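PDB 3M4U: tyrosine specific protein phosphatase, putative from Trypanosoma brucei, which is a protein tyrosine phosphatase that dephosphorylates the nucleolar protein NOPP44/46 and acts as a life cycle switch in the parasite. Local coordinates for residues Leu52-Asn57 and Cys229-Gly234; Gly81-Leu86 and Thr91-Gln96; Tyr164-Asp167 and Ile172-Arg175; Ala168-Val173 and Phe209-Ser214. All blocks are in the same frame, centred on the assembly; numbering follows the deposited sequence.

Contact 1. Residues Leu52-Asn57 and Cys229-Gly234; sequences LDILAN and CSAGIG. With PO4 (phosphate ion), chain C.
Ile-54 carries this contact, and its first torsion (chi1 -77°) splits its two branches: CG2 stands anti to the backbone N and CG1 anti to the carbonyl carbon, which turns CG1 to Ala-231 CB, 4.1 Å away, and CG2 to Ala-231 O at 3.7 Å. Apart from that carbonyl the contact is apolar, CG1 meeting the Ala-231 methyl and CG2 touching Ile-233 CG1 more loosely. These side chains lie on the outer side of a turn whose inner side grips the phosphate. Ala-231 N gives its hydrogen to PO4 O4 at 2.9 Å, and Gly-234 N reaches PO4 O3 at 3.0 Å along a fairly straight line (161°). Ile-233 N adds a weak bond to PO4 O3. Cys-229 to Arg-235 is the CX5R signature of tyrosine phosphatases, the P-loop that cradles the phosphoryl group, and the bound ion occupies that cradle. Ile-233 is the N-cap of helix 234-250, and the helix start would probably make the site more welcoming to an anion. Arg-235 NH1 and Thr-236 OG1 add further bonds to the ion. Arg-270 is hydrogen-bonded to the carbonyls of Ala-231 and Gly-232. Tyr-51 OH, hydrogen-bonded to Ser-230 OG, ties the phosphotyrosine-recognition loop to the P-loop.

Contact 2. Residues Gly81-Leu86 and Thr91-Gln96; sequences GNLIDL and TFVACQ
Phe-92 O takes the N-H of Ile-84 at 2.7 Å over a nearly straight N-H...O line (174°), and the CA of Leu-83 adds a CA-H...O contact to the same oxygen. Phe-92 N answers with a bond to Ile-84 O. The next hydrogen-bonded pair, Asn-82 with Ala-94, repeats the exchange: Asn-82 N to Ala-94 O is again 2.7 Å, and Ala-94 O is also touched by Gly-81 CA. At the end of this antiparallel ladder Gly-81 has no side chain, and Cys-95 CB settles 3.4 Å from Gly-81 CA, where the backbones draw close together. At the other end Thr-91 has chi1 66°, which holds OG1 between the backbone N and carbonyl carbon and sends CG2 to Asp-85, 3.4 Å from Asp-85 OD1; that oxygen is bonded to Asp-87 N. On one face Ile-84 CG1 packs 4.1 Å from Ala-94 CB, and the ring of Phe-92 leads away from its partner strand to meet Tyr-243 edge-to-face. This hairpin lies between strand 61-62, beside 81-84, and strand 225-228, parallel to 92-95, while helices 234-250 and 258-269 cover the face bearing Ile-84 and Phe-92.

Contact 3. Residues Tyr164-Asp167 and Ile172-Arg175; sequences YEVD and IVRR
One face of the Tyr-164 ring is taken by Arg-175, whose CG sits 3.5 Å above the plane and over its centre, a CH-pi contact. The guanidinium stands nearly upright to that ring, the planes 83° apart, with Tyr-164 CE1 at its edge. Over one guanidinium face lies Val-173 CG1, 3.8 Å above the plane. Arg-175 is extended from CG to NE, which carries its alkyl part across the ring and its head beyond, to Gln-193 OE1 and a cation-pi contact with Trp-136; Tyr-164 OH is bonded to Pro-137 O. On the other face of the hairpin the Arg-174 guanidinium has a water in plane at its edge. Arg-174 NH1 donates to this water at 2.6 Å and the water donates on to Asp-167 OD1, while Arg-174 NH2 forms a salt bridge to Glu-211 OE2. Asp-167 OD2 accepts from Leu-170 N. Glu-165, its chi1 nearly eclipsed at 18°, crosses the Arg-174 chain with OE2 3.8 Å from Arg-174 CD, its charged atoms not in contact with the guanidinium. Glu-165 and Arg-174 exchange two backbone bonds; Arg-174 N to Glu-165 O is 3.0 Å. Asp-167 and Ile-172 form the second such pair. Between them Val-166 faces Val-173 in a non-hydrogen-bonded pair. The arrangement is an antiparallel beta hairpin, whose second strand, 172-180, belongs to the large mixed sheet of the phosphatase domain.

Contact 4. Residues Ala168-Val173 and Phe209-Ser214; sequences AELDIV and FDELLS
Apolar contacts make up the whole of the meeting between these two segments. Leu-170 CD1 rests against Glu-211 CB at 3.9 Å, the two side chains meeting at about a right angle. Ile-172 CD1 fits beside Glu-211 CG, also at 3.9 Å, and reaches Leu-212 CD2 at 4.1 Å, so one methyl bridges two successive residues of the helix. Glu-211 thus offers its methylene groups to the hairpin. With CG anti to the backbone N (chi1 177°) and a bend at chi2 (65°), its CB and CG lie across the ends of the two apolar side chains while the carboxylate swings off to Arg-174. Residues 168-171 form the turn of the hairpin, and Asp-171 and Ile-172, both facing Asp-167, make a G1 beta bulge. Asp-171 has the left-handed backbone that goes with this bulge (phi 55°). Polar ties are found beside the packing: Leu-170 O accepts from Ser-208 OG, in the first turn of helix 206-217. The helix keeps its own regular bonds, among them Leu-213 N to Phe-209 O at 3.1 Å. On the hairpin side Leu-212 also meets Tyr-194 of strand 187-194, whereas Phe-209 and Leu-213 pack on helix 234-250.

In the fold
Along the chain the P-loop pairing of contact 1 closes a long loop that holds the other three contacts, with contact 2 coming before contacts 3 and 4. Contacts 1 and 2 are neighbours, their centres 11 Å apart, and touch where Asn-82 meets Ala-56 and Asn-57. Contacts 3 and 4, centres 9 Å apart, share Ile-172 and Val-173 on strand 172-180. This second pair lies on the opposite side of the chain's centre from contact 1, centres 23 to 25 Å away. The mixed sheet links contacts 2, 3 and 4, joining the phosphate-binding end, beside hairpin 81-84/92-95, to the peripheral hairpin 165-167/172-180, which rests on helix 206-217.

Contact 1. Residues Leu52-Asn57 and Cys229-Gly234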
loop_
_atom_site.group_PDB
_atom_site.type_symbol
_atom_site.label_atom_id
_atom_site.label_comp_id
_atom_site.label_asym_id
_atom_site.label_seq_id
_atom_site.Cartn_x
_atom_site.Cartn_y
_atom_site.Cartn_z
ATOM N N LEU A 52 15.914 8.061 -2.582
ATOM C CA LEU A 52 16.190 9.421 -3.050
ATOM C C LEU A 52 15.067 9.984 -3.919
ATOM O O LEU A 52 14.603 11.106 -3.708
ATOM C CB LEU A 52 17.481 9.437 -3.869
ATOM C CG LEU A 52 18.784 9.422 -3.082
ATOM C CD1 LEU A 52 19.970 9.600 -4.021
ATOM C CD2 LEU A 52 18.750 10.531 -2.038
ATOM N N ASP A 53 14.645 9.189 -4.897
ATOM C CA ASP A 53 13.668 9.599 -5.904
ATOM C C ASP A 53 12.201 9.407 -5.501
ATOM O O ASP A 53 11.311 9.885 -6.199
ATOM C CB ASP A 53 13.929 8.845 -7.216
ATOM C CG ASP A 53 14.007 7.318 -7.013
ATOM O OD1 ASP A 53 14.270 6.897 -5.860
ATOM O OD2 ASP A 53 13.806 6.542 -7.993
ATOM N N ILE A 54 11.930 8.703 -4.408
ATOM C CA ILE A 54 10.535 8.473 -4.036
ATOM C C ILE A 54 10.047 9.464 -2.997
ATOM O O ILE A 54 10.403 9.382 -1.822
ATOM C CB ILE A 54 10.244 7.017 -3.594
ATOM C CG1 ILE A 54 10.169 6.090 -4.812
ATOM C CG2 ILE A 54 8.904 6.935 -2.870
ATOM C CD1 ILE A 54 11.514 5.699 -5.381
ATOM N N LEU A 55 9.212 10.396 -3.441
ATOM C CA LEU A 55 8.819 11.535 -2.621
ATOM C C LEU A 55 7.310 11.659 -2.534
ATOM O O LEU A 55 6.608 11.275 -3.453
ATOM C CB LEU A 55 9.428 12.816 -3.193
ATOM C CG LEU A 55 10.959 12.742 -3.282
ATOM C CD1 LEU A 55 11.520 13.724 -4.297
ATOM C CD2 LEU A 55 11.575 12.942 -1.909
ATOM N N ALA A 56 6.814 12.193 -1.423
ATOM C CA ALA A 56 5.373 12.323 -1.210
ATOM C C ALA A 56 4.829 13.655 -1.735
ATOM O O ALA A 56 5.355 14.714 -1.415
ATOM C CB ALA A 56 5.037 12.154 0.287
ATOM N N ASN A 57 3.772 13.597 -2.538
ATOM C CA ASN A 57 3.159 14.806 -3.069
ATOM C C ASN A 57 2.678 15.694 -1.928
ATOM O O ASN A 57 2.101 15.211 -0.950
ATOM C CB ASN A 57 1.997 14.473 -4.013
ATOM C CG ASN A 57 2.433 13.667 -5.227
ATOM O OD1 ASN A 57 3.171 12.681 -5.107
ATOM N ND2 ASN A 57 1.952 14.067 -6.409
ATOM N N CYS A 229 4.585 -0.624 1.231
ATOM C CA CYS A 229 5.468 -1.709 0.910
ATOM C C CYS A 229 6.691 -0.828 0.876
ATOM O O CYS A 229 6.643 0.261 1.441
ATOM C CB CYS A 229 5.300 -2.165 -0.506
ATOM N N SER A 230 7.778 -1.279 0.265
ATOM C CA SER A 230 9.119 -0.735 0.493
ATOM C C SER A 230 9.143 0.763 0.162
ATOM O O SER A 230 9.428 1.604 1.017
ATOM C CB SER A 230 10.150 -1.488 -0.345
ATOM O OG SER A 230 11.472 -1.087 -0.040
ATOM N N ALA A 231 8.823 1.078 -1.090
ATOM C CA ALA A 231 8.678 2.446 -1.538
ATOM C C ALA A 231 7.244 2.940 -1.371
ATOM O O ALA A 231 7.003 4.141 -1.343
ATOM C CB ALA A 231 9.127 2.567 -2.994
ATOM N N GLY A 232 6.287 2.018 -1.270
ATOM C CA GLY A 232 4.899 2.405 -1.080
ATOM C C GLY A 232 4.208 2.927 -2.338
ATOM O O GLY A 232 3.415 3.861 -2.277
ATOM N N ILE A 233 4.478 2.299 -3.479
ATOM C CA ILE A 233 4.057 2.845 -4.769
ATOM C C ILE A 233 3.611 1.748 -5.737
ATOM O O ILE A 233 2.506 1.791 -6.269
ATOM C CB ILE A 233 5.211 3.631 -5.420
ATOM C CG1 ILE A 233 5.324 5.020 -4.808
ATOM C CG2 ILE A 233 4.971 3.790 -6.858
ATOM C CD1 ILE A 233 4.174 5.905 -5.173
ATOM N N GLY A 234 4.475 0.764 -5.963
ATOM C CA GLY A 234 4.161 -0.305 -6.894
ATOM C C GLY A 234 3.086 -1.250 -6.401
ATOM O O GLY A 234 1.962 -1.221 -6.895
HETATM P P PO4 C . 6.390 -0.886 -3.361
HETATM O O1 PO4 C . 5.122 -0.449 -2.651
HETATM O O2 PO4 C . 6.060 -2.110 -4.177
HETATM O O3 PO4 C . 6.891 0.164 -4.322
HETATM O O4 PO4 C . 7.473 -1.165 -2.354
#

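Contact 2. Residues Gly81-Leu86 and Thr91-Gln96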
loop_
_atom_site.group_PDB
_atom_site.type_symbol
_atom_site.label_atom_id
_atom_site.label_comp_id
_atom_site.label_asym_id
_atom_site.label_seq_id
_atom_site.Cartn_x
_atom_site.Cartn_y
_atom_site.Cartn_z
ATOM N N GLY A 81 4.134 9.577 3.121
ATOM C CA GLY A 81 2.898 8.943 2.747
ATOM C C GLY A 81 1.923 9.922 2.137
ATOM O O GLY A 81 2.085 11.145 2.245
ATOM N N ASN A 82 0.896 9.373 1.501
ATOM C CA ASN A 82 -0.143 10.191 0.896
ATOM C C ASN A 82 -1.516 9.639 1.206
ATOM O O ASN A 82 -1.705 8.418 1.308
ATOM C CB ASN A 82 0.075 10.300 -0.622
ATOM C CG ASN A 82 1.196 11.262 -0.978
ATOM O OD1 ASN A 82 1.009 12.480 -0.941
ATOM N ND2 ASN A 82 2.367 10.727 -1.298
ATOM N N LEU A 83 -2.475 10.547 1.365
ATOM C CA LEU A 83 -3.864 10.158 1.508
ATOM C C LEU A 83 -4.400 9.795 0.136
ATOM O O LEU A 83 -4.275 10.575 -0.805
ATOM C CB LEU A 83 -4.697 11.300 2.076
ATOM C CG LEU A 83 -6.121 10.871 2.432
ATOM C CD1 LEU A 83 -6.080 9.908 3.620
ATOM C CD2 LEU A 83 -7.005 12.077 2.725
ATOM N N ILE A 84 -4.984 8.607 0.028
ATOM C CA ILE A 84 -5.611 8.164 -1.207
ATOM C C ILE A 84 -7.109 7.982 -0.996
ATOM O O ILE A 84 -7.574 6.928 -0.543
ATOM C CB ILE A 84 -5.008 6.838 -1.716
ATOM C CG1 ILE A 84 -3.475 6.905 -1.751
ATOM C CG2 ILE A 84 -5.573 6.491 -3.085
ATOM C CD1 ILE A 84 -2.934 8.111 -2.431
ATOM N N ASP A 85 -7.862 9.018 -1.332
ATOM C CA ASP A 85 -9.306 9.010 -1.162
ATOM C C ASP A 85 -9.938 8.959 -2.548
ATOM O O ASP A 85 -9.774 9.884 -3.339
ATOM C CB ASP A 85 -9.732 10.286 -0.430
ATOM C CG ASP A 85 -11.214 10.342 -0.162
ATOM O OD1 ASP A 85 -11.912 9.345 -0.433
ATOM O OD2 ASP A 85 -11.686 11.387 0.338
ATOM N N LEU A 86 -10.632 7.864 -2.850
ATOM C CA LEU A 86 -11.246 7.671 -4.165
ATOM C C LEU A 86 -12.756 7.502 -3.997
ATOM O O LEU A 86 -13.414 6.755 -4.729
ATOM C CB LEU A 86 -10.629 6.460 -4.876
ATOM C CG LEU A 86 -9.100 6.392 -5.054
ATOM C CD1 LEU A 86 -8.635 4.953 -5.293
ATOM C CD2 LEU A 86 -8.588 7.303 -6.154
ATOM N N THR A 91 -10.848 4.984 2.874
ATOM C CA THR A 91 -9.759 5.806 2.348
ATOM C C THR A 91 -8.443 5.139 2.770
ATOM O O THR A 91 -8.426 4.322 3.690
ATOM C CB THR A 91 -9.840 7.290 2.828
ATOM O OG1 THR A 91 -9.624 7.368 4.246
ATOM C CG2 THR A 91 -11.204 7.876 2.513
ATOM N N PHE A 92 -7.349 5.477 2.096
ATOM C CA PHE A 92 -6.083 4.787 2.313
ATOM C C PHE A 92 -4.930 5.744 2.520
ATOM O O PHE A 92 -4.954 6.876 2.036
ATOM C CB PHE A 92 -5.764 3.857 1.138
ATOM C CG PHE A 92 -6.768 2.747 0.961
ATOM C CD1 PHE A 92 -6.606 1.535 1.613
ATOM C CD2 PHE A 92 -7.877 2.924 0.164
ATOM C CE1 PHE A 92 -7.538 0.510 1.465
ATOM C CE2 PHE A 92 -8.815 1.908 0.014
ATOM C CZ PHE A 92 -8.637 0.698 0.660
ATOM N N VAL A 93 -3.926 5.279 3.260
ATOM C CA VAL A 93 -2.637 5.947 3.291
ATOM C C VAL A 93 -1.614 5.051 2.613
ATOM O O VAL A 93 -1.422 3.889 3.004
ATOM C CB VAL A 93 -2.184 6.261 4.729
ATOM C CG1 VAL A 93 -0.845 6.965 4.710
ATOM C CG2 VAL A 93 -3.222 7.104 5.439
ATOM N N ALA A 94 -0.988 5.580 1.565
ATOM C CA ALA A 94 0.126 4.903 0.896
ATOM C C ALA A 94 1.441 5.570 1.272
ATOM O O ALA A 94 1.609 6.783 1.108
ATOM C CB ALA A 94 -0.057 4.912 -0.606
ATOM N N CYS A 95 2.373 4.761 1.763
ATOM C CA CYS A 95 3.659 5.255 2.228
ATOM C C CYS A 95 4.757 4.187 2.079
ATOM O O CYS A 95 4.486 2.995 1.856
ATOM C CB CYS A 95 3.549 5.737 3.688
ATOM S SG CYS A 95 3.211 4.426 4.874
ATOM N N GLN A 96 5.999 4.631 2.172
ATOM C CA GLN A 96 7.139 3.725 2.181
ATOM C C GLN A 96 7.184 2.925 3.497
ATOM O O GLN A 96 6.396 3.155 4.409
ATOM C CB GLN A 96 8.392 4.559 2.133
ATOM C CG GLN A 96 8.488 5.413 3.395
ATOM C CD GLN A 96 9.733 6.252 3.449
ATOM O OE1 GLN A 96 10.393 6.478 2.436
ATOM N NE2 GLN A 96 10.062 6.729 4.639
#

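Contact 3. Residues Tyr164-Asp167 and Ile172-Arg175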
loop_
_atom_site.group_PDB
_atom_site.type_symbol
_atom_site.label_atom_id
_atom_site.label_comp_id
_atom_site.label_asym_id
_atom_site.label_seq_id
_atom_site.Cartn_x
_atom_site.Cartn_y
_atom_site.Cartn_z
ATOM N N TYR A 164 -0.623 -13.237 17.513
ATOM C CA TYR A 164 -0.233 -13.455 16.110
ATOM C C TYR A 164 -0.794 -14.749 15.523
ATOM O O TYR A 164 -0.956 -15.743 16.234
ATOM C CB TYR A 164 1.282 -13.605 15.998
ATOM C CG TYR A 164 2.138 -12.390 16.287
ATOM C CD1 TYR A 164 3.469 -12.357 15.861
ATOM C CD2 TYR A 164 1.642 -11.296 16.976
ATOM C CE1 TYR A 164 4.282 -11.269 16.111
ATOM C CE2 TYR A 164 2.452 -10.194 17.240
ATOM C CZ TYR A 164 3.773 -10.184 16.802
ATOM O OH TYR A 164 4.594 -9.096 17.038
ATOM N N GLU A 165 -1.038 -14.750 14.213
ATOM C CA GLU A 165 -1.245 -15.992 13.467
ATOM C C GLU A 165 -0.527 -15.982 12.126
ATOM O O GLU A 165 -0.320 -14.932 11.533
ATOM C CB GLU A 165 -2.732 -16.321 13.270
ATOM C CG GLU A 165 -3.694 -15.173 13.479
ATOM C CD GLU A 165 -5.090 -15.480 12.939
ATOM O OE1 GLU A 165 -5.256 -16.480 12.199
ATOM O OE2 GLU A 165 -6.023 -14.707 13.244
ATOM N N VAL A 166 -0.160 -17.167 11.654
ATOM C CA VAL A 166 0.565 -17.325 10.401
ATOM C C VAL A 166 -0.203 -18.223 9.449
ATOM O O VAL A 166 -0.369 -19.404 9.725
ATOM C CB VAL A 166 1.937 -17.999 10.621
ATOM C CG1 VAL A 166 2.568 -18.362 9.286
ATOM C CG2 VAL A 166 2.858 -17.110 11.422
ATOM N N ASP A 167 -0.660 -17.682 8.324
ATOM C CA ASP A 167 -1.230 -18.531 7.284
ATOM C C ASP A 167 -0.132 -18.916 6.323
ATOM O O ASP A 167 0.224 -18.148 5.425
ATOM C CB ASP A 167 -2.362 -17.836 6.538
ATOM C CG ASP A 167 -3.111 -18.775 5.607
ATOM O OD1 ASP A 167 -4.347 -18.587 5.477
ATOM O OD2 ASP A 167 -2.473 -19.686 5.004
ATOM N N ILE A 172 0.723 -14.989 4.665
ATOM C CA ILE A 172 0.167 -13.826 5.322
ATOM C C ILE A 172 0.271 -13.979 6.838
ATOM O O ILE A 172 -0.275 -14.921 7.411
ATOM C CB ILE A 172 -1.309 -13.607 4.904
ATOM C CG1 ILE A 172 -1.387 -13.281 3.410
ATOM C CG2 ILE A 172 -1.993 -12.538 5.767
ATOM C CD1 ILE A 172 -2.785 -13.242 2.831
ATOM N N VAL A 173 0.991 -13.055 7.470
ATOM C CA VAL A 173 1.062 -12.960 8.922
ATOM C C VAL A 173 0.148 -11.851 9.439
ATOM O O VAL A 173 0.137 -10.745 8.898
ATOM C CB VAL A 173 2.487 -12.620 9.399
ATOM C CG1 VAL A 173 2.604 -12.834 10.914
ATOM C CG2 VAL A 173 3.510 -13.452 8.644
ATOM N N ARG A 174 -0.615 -12.147 10.486
ATOM C CA ARG A 174 -1.378 -11.117 11.179
ATOM C C ARG A 174 -0.712 -10.847 12.530
ATOM O O ARG A 174 -0.460 -11.783 13.297
ATOM C CB ARG A 174 -2.834 -11.543 11.379
ATOM C CG ARG A 174 -3.595 -11.857 10.092
ATOM C CD ARG A 174 -4.982 -12.406 10.411
ATOM N NE ARG A 174 -5.935 -12.210 9.320
ATOM C CZ ARG A 174 -5.972 -12.963 8.228
ATOM N NH1 ARG A 174 -5.096 -13.949 8.073
ATOM N NH2 ARG A 174 -6.864 -12.716 7.289
ATOM N N ARG A 175 -0.399 -9.575 12.795
ATOM C CA ARG A 175 0.233 -9.182 14.049
ATOM C C ARG A 175 -0.581 -8.128 14.790
ATOM O O ARG A 175 -0.516 -6.941 14.472
ATOM C CB ARG A 175 1.660 -8.681 13.811
ATOM C CG ARG A 175 2.626 -9.747 13.293
ATOM C CD ARG A 175 4.046 -9.190 13.135
ATOM N NE ARG A 175 4.985 -10.146 12.539
ATOM C CZ ARG A 175 5.330 -10.170 11.250
ATOM N NH1 ARG A 175 6.201 -11.072 10.798
ATOM N NH2 ARG A 175 4.816 -9.292 10.406
HETATM O O HOH W 1 -5.351 -15.577 6.110
#

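Contact 4. Residues Ala168-Val173 and Phe209-Ser214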
loop_
_atom_site.group_PDB
_atom_site.type_symbol
_atom_site.label_atom_id
_atom_site.label_comp_id
_atom_site.label_asym_id
_atom_site.label_seq_id
_atom_site.Cartn_x
_atom_site.Cartn_y
_atom_site.Cartn_z
ATOM N N ALA A 168 0.399 -20.115 6.517
ATOM C CA ALA A 168 1.554 -20.568 5.759
ATOM C C ALA A 168 1.295 -20.691 4.255
ATOM O O ALA A 168 2.212 -20.491 3.443
ATOM C CB ALA A 168 2.078 -21.888 6.330
ATOM N N GLU A 169 0.063 -21.022 3.874
ATOM C CA GLU A 169 -0.214 -21.220 2.447
ATOM C C GLU A 169 -0.383 -19.900 1.696
ATOM O O GLU A 169 0.023 -19.765 0.527
ATOM C CB GLU A 169 -1.435 -22.116 2.234
ATOM C CG GLU A 169 -1.247 -23.531 2.736
ATOM C CD GLU A 169 -2.170 -24.520 2.048
ATOM O OE1 GLU A 169 -2.973 -24.092 1.186
ATOM O OE2 GLU A 169 -2.071 -25.728 2.359
ATOM N N LEU A 170 -0.983 -18.925 2.367
ATOM C CA LEU A 170 -1.197 -17.631 1.742
ATOM C C LEU A 170 -0.021 -16.675 1.980
ATOM O O LEU A 170 0.003 -15.571 1.435
ATOM C CB LEU A 170 -2.514 -17.018 2.221
ATOM C CG LEU A 170 -3.780 -17.829 1.920
ATOM C CD1 LEU A 170 -4.988 -17.051 2.385
ATOM C CD2 LEU A 170 -3.905 -18.195 0.420
ATOM N N ASP A 171 0.952 -17.108 2.780
ATOM C CA ASP A 171 2.097 -16.259 3.125
ATOM C C ASP A 171 1.666 -14.913 3.727
ATOM O O ASP A 171 2.183 -13.847 3.353
ATOM C CB ASP A 171 2.973 -16.026 1.902
ATOM C CG ASP A 171 4.178 -16.930 1.881
ATOM O OD1 ASP A 171 4.391 -17.646 2.882
ATOM O OD2 ASP A 171 4.917 -16.911 0.873
ATOM N N ILE A 172 0.723 -14.989 4.665
ATOM C CA ILE A 172 0.167 -13.826 5.322
ATOM C C ILE A 172 0.271 -13.979 6.838
ATOM O O ILE A 172 -0.275 -14.921 7.411
ATOM C CB ILE A 172 -1.309 -13.607 4.904
ATOM C CG1 ILE A 172 -1.387 -13.281 3.410
ATOM C CG2 ILE A 172 -1.993 -12.538 5.767
ATOM C CD1 ILE A 172 -2.785 -13.242 2.831
ATOM N N VAL A 173 0.991 -13.055 7.470
ATOM C CA VAL A 173 1.062 -12.960 8.922
ATOM C C VAL A 173 0.148 -11.851 9.439
ATOM O O VAL A 173 0.137 -10.745 8.898
ATOM C CB VAL A 173 2.487 -12.620 9.399
ATOM C CG1 VAL A 173 2.604 -12.834 10.914
ATOM C CG2 VAL A 173 3.510 -13.452 8.644
ATOM N N PHE A 209 -3.862 -12.627 -2.801
ATOM C CA PHE A 209 -4.298 -11.305 -3.228
ATOM C C PHE A 209 -5.742 -11.071 -2.818
ATOM O O PHE A 209 -6.094 -9.999 -2.315
ATOM C CB PHE A 209 -4.137 -11.148 -4.738
ATOM C CG PHE A 209 -4.183 -9.720 -5.203
ATOM C CD1 PHE A 209 -3.353 -8.759 -4.625
ATOM C CD2 PHE A 209 -5.047 -9.333 -6.227
ATOM C CE1 PHE A 209 -3.390 -7.428 -5.053
ATOM C CE2 PHE A 209 -5.089 -8.003 -6.659
ATOM C CZ PHE A 209 -4.254 -7.049 -6.065
ATOM N N ASP A 210 -6.568 -12.091 -3.033
ATOM C CA ASP A 210 -7.984 -12.032 -2.700
ATOM C C ASP A 210 -8.219 -11.947 -1.200
ATOM O O ASP A 210 -9.113 -11.242 -0.751
ATOM C CB ASP A 210 -8.715 -13.252 -3.256
ATOM C CG ASP A 210 -8.892 -13.190 -4.756
ATOM O OD1 ASP A 210 -8.598 -12.122 -5.352
ATOM O OD2 ASP A 210 -9.334 -14.213 -5.336
ATOM N N GLU A 211 -7.441 -12.680 -0.421
ATOM C CA GLU A 211 -7.568 -12.568 1.017
ATOM C C GLU A 211 -7.290 -11.122 1.442
ATOM O O GLU A 211 -8.037 -10.544 2.242
ATOM C CB GLU A 211 -6.644 -13.560 1.736
ATOM C CG GLU A 211 -6.675 -13.446 3.267
ATOM C CD GLU A 211 -8.024 -13.799 3.880
ATOM O OE1 GLU A 211 -8.980 -14.108 3.126
ATOM O OE2 GLU A 211 -8.129 -13.769 5.123
ATOM N N LEU A 212 -6.248 -10.517 0.875
ATOM C CA LEU A 212 -5.916 -9.146 1.247
ATOM C C LEU A 212 -7.081 -8.218 0.960
ATOM O O LEU A 212 -7.483 -7.421 1.814
ATOM C CB LEU A 212 -4.666 -8.649 0.519
ATOM C CG LEU A 212 -3.365 -9.363 0.879
ATOM C CD1 LEU A 212 -2.231 -8.904 -0.038
ATOM C CD2 LEU A 212 -3.026 -9.135 2.366
ATOM N N LEU A 213 -7.616 -8.320 -0.249
ATOM C CA LEU A 213 -8.726 -7.471 -0.651
ATOM C C LEU A 213 -9.880 -7.683 0.296
ATOM O O LEU A 213 -10.572 -6.738 0.656
ATOM C CB LEU A 213 -9.138 -7.792 -2.082
ATOM C CG LEU A 213 -8.096 -7.315 -3.088
ATOM C CD1 LEU A 213 -8.205 -8.047 -4.431
ATOM C CD2 LEU A 213 -8.182 -5.785 -3.268
ATOM N N SER A 214 -10.066 -8.931 0.719
ATOM C CA SER A 214 -11.166 -9.286 1.613
ATOM C C SER A 214 -10.954 -8.676 3.002
ATOM O O SER A 214 -11.884 -8.155 3.630
ATOM C CB SER A 214 -11.323 -10.817 1.688
ATOM O OG SER A 214 -12.035 -11.206 2.859
#